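Local coordinates for aldehyde reductase YahK (Escherichia coli, PDB 1UUF), which catalyses the NADPH-dependent reduction of a wide range of aldehydes to the corresponding alcohols and binds two zinc ions per subunit, at residues 222-227 / 241-246. Numbering follows the deposited sequence.
Sequences VAFTTS and EVVNSR
Phe224 has CG anti to its carbonyl carbon (chi1 -65°), and Val243 has CG1 anti to its backbone N (chi1 173°). The two residues are paired in parallel and share one face of the sheet, which sets their side chains side by side. CB of Val243 is 3.7 Å from CD2 of Phe224, set obliquely to the ring. The CG1 branch of Val243 comes within 3.9 Å of the same CD2 of Phe224, while CG2 turns to CG1 of Val222, also at 3.9 Å. Helix 248-252 packs on this face through Met251, and Phe274 meets the Phe224 ring edge-to-face. Ala223 and Val242 point to the opposite face, where both touch Ala234 of helix 231-237.

Between the faces, strands 222-225 and 241-244 pair in parallel. Val243 is bonded twice: its N donates to Ala223 O (2.8 Å) and its O accepts from Thr225 N (2.9 Å). Ala223 N binds Glu241 O at one end, and Ser245 N binds Thr225 O at the other.

Asn244 shapes the exit from the second strand. Its OD1 accepts from Arg246 N at 2.9 Å, which makes an Asx turn. Its ND2 lies 3.7 Å from Ser227 C and bonds to Glu228. An alanine here would probably leave Arg246 N and Glu228 without these partners and let the turn relax. Beyond it, CD of Arg246 lies 3.3 Å from Thr226 O.

The pair belongs to a beta-alpha-beta unit of the Rossmann-type domain, with helix 231-237 as the crossover and 241-244 as the outermost strand of the parallel sheet within the chain. Apolar packing is confined to Val222, Phe224 and Val243 on one face and Ala223 and Val242 on the other. Where it stops, side-chain hydrogen bonds of Asn244 hold the strand end.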
loop_
_atom_site.group_PDB
_atom_site.type_symbol
_atom_site.label_atom_id
_atom_site.label_comp_id
_atom_site.label_asym_id
_atom_site.label_seq_id
_atom_site.Cartn_x
_atom_site.Cartn_y
_atom_site.Cartn_z
ATOM N N VAL A 222 2.726 15.536 -12.875
ATOM C CA VAL A 222 3.734 14.990 -13.771
ATOM C C VAL A 222 3.100 13.796 -14.474
ATOM O O VAL A 222 2.661 12.847 -13.820
ATOM C CB VAL A 222 4.984 14.502 -13.013
ATOM C CG1 VAL A 222 6.000 13.944 -14.007
ATOM C CG2 VAL A 222 5.596 15.650 -12.223
ATOM N N ALA A 223 3.024 13.856 -15.799
ATOM C CA ALA A 223 2.450 12.763 -16.568
ATOM C C ALA A 223 3.566 11.870 -17.074
ATOM O O ALA A 223 4.622 12.359 -17.469
ATOM C CB ALA A 223 1.648 13.306 -17.745
ATOM N N PHE A 224 3.325 10.562 -17.060
ATOM C CA PHE A 224 4.306 9.593 -17.529
ATOM C C PHE A 224 3.783 8.851 -18.753
ATOM O O PHE A 224 2.659 8.344 -18.753
ATOM C CB PHE A 224 4.626 8.566 -16.436
ATOM C CG PHE A 224 5.296 9.147 -15.229
ATOM C CD1 PHE A 224 4.556 9.786 -14.239
ATOM C CD2 PHE A 224 6.675 9.055 -15.080
ATOM C CE1 PHE A 224 5.184 10.327 -13.116
ATOM C CE2 PHE A 224 7.313 9.592 -13.960
ATOM C CZ PHE A 224 6.565 10.228 -12.977
ATOM N N THR A 225 4.609 8.781 -19.791
ATOM C CA THR A 225 4.239 8.080 -21.015
ATOM C C THR A 225 5.397 7.164 -21.391
ATOM O O THR A 225 6.505 7.339 -20.899
ATOM C CB THR A 225 4.002 9.059 -22.174
ATOM O OG1 THR A 225 3.542 8.336 -23.321
ATOM C CG2 THR A 225 5.297 9.780 -22.525
ATOM N N THR A 226 5.141 6.191 -22.260
ATOM C CA THR A 226 6.186 5.269 -22.689
ATOM C C THR A 226 6.691 5.605 -24.091
ATOM O O THR A 226 7.540 4.900 -24.636
ATOM C CB THR A 226 5.686 3.809 -22.680
ATOM O OG1 THR A 226 4.482 3.710 -23.448
ATOM C CG2 THR A 226 5.416 3.348 -21.257
ATOM N N SER A 227 6.169 6.686 -24.665
ATOM C CA SER A 227 6.574 7.113 -26.003
ATOM C C SER A 227 6.608 8.632 -26.126
ATOM O O SER A 227 5.798 9.334 -25.520
ATOM C CB SER A 227 5.621 6.542 -27.058
ATOM O OG SER A 227 4.301 7.028 -26.882
ATOM N N GLU A 241 4.597 18.800 -16.037
ATOM C CA GLU A 241 5.818 18.156 -16.512
ATOM C C GLU A 241 5.444 16.819 -17.130
ATOM O O GLU A 241 4.422 16.229 -16.779
ATOM C CB GLU A 241 6.791 17.898 -15.359
ATOM C CG GLU A 241 7.397 19.136 -14.717
ATOM C CD GLU A 241 8.383 18.778 -13.617
ATOM O OE1 GLU A 241 7.946 18.437 -12.496
ATOM O OE2 GLU A 241 9.601 18.824 -13.878
ATOM N N VAL A 242 6.275 16.347 -18.051
ATOM C CA VAL A 242 6.041 15.066 -18.695
ATOM C C VAL A 242 7.332 14.265 -18.684
ATOM O O VAL A 242 8.422 14.806 -18.904
ATOM C CB VAL A 242 5.558 15.233 -20.153
ATOM C CG1 VAL A 242 5.346 13.869 -20.785
ATOM C CG2 VAL A 242 4.259 16.020 -20.179
ATOM N N VAL A 243 7.206 12.976 -18.405
ATOM C CA VAL A 243 8.357 12.091 -18.364
ATOM C C VAL A 243 8.130 10.853 -19.220
ATOM O O VAL A 243 7.058 10.250 -19.184
ATOM C CB VAL A 243 8.650 11.635 -16.916
ATOM C CG1 VAL A 243 9.747 10.573 -16.907
ATOM C CG2 VAL A 243 9.070 12.828 -16.072
ATOM N N ASN A 244 9.132 10.494 -20.017
ATOM C CA ASN A 244 9.047 9.285 -20.825
ATOM C C ASN A 244 9.638 8.251 -19.880
ATOM O O ASN A 244 10.844 8.250 -19.634
ATOM C CB ASN A 244 9.919 9.383 -22.076
ATOM C CG ASN A 244 9.807 8.152 -22.952
ATOM O OD1 ASN A 244 9.744 7.027 -22.453
ATOM N ND2 ASN A 244 9.790 8.356 -24.264
ATOM N N SER A 245 8.792 7.381 -19.340
ATOM C CA SER A 245 9.246 6.385 -18.380
ATOM C C SER A 245 10.303 5.417 -18.901
ATOM O O SER A 245 10.887 4.661 -18.122
ATOM C CB SER A 245 8.049 5.605 -17.825
ATOM O OG SER A 245 7.320 4.964 -18.854
ATOM N N ARG A 246 10.555 5.437 -20.207
ATOM C CA ARG A 246 11.566 4.556 -20.784
ATOM C C ARG A 246 12.948 5.207 -20.763
ATOM O O ARG A 246 13.945 4.569 -21.101
ATOM C CB ARG A 246 11.212 4.185 -22.225
ATOM C CG ARG A 246 9.908 3.426 -22.393
ATOM C CD ARG A 246 9.867 2.765 -23.761
ATOM N NE ARG A 246 10.843 1.682 -23.849
ATOM C CZ ARG A 246 11.281 1.156 -24.989
ATOM N NH1 ARG A 246 10.835 1.614 -26.150
ATOM N NH2 ARG A 246 12.165 0.168 -24.966
#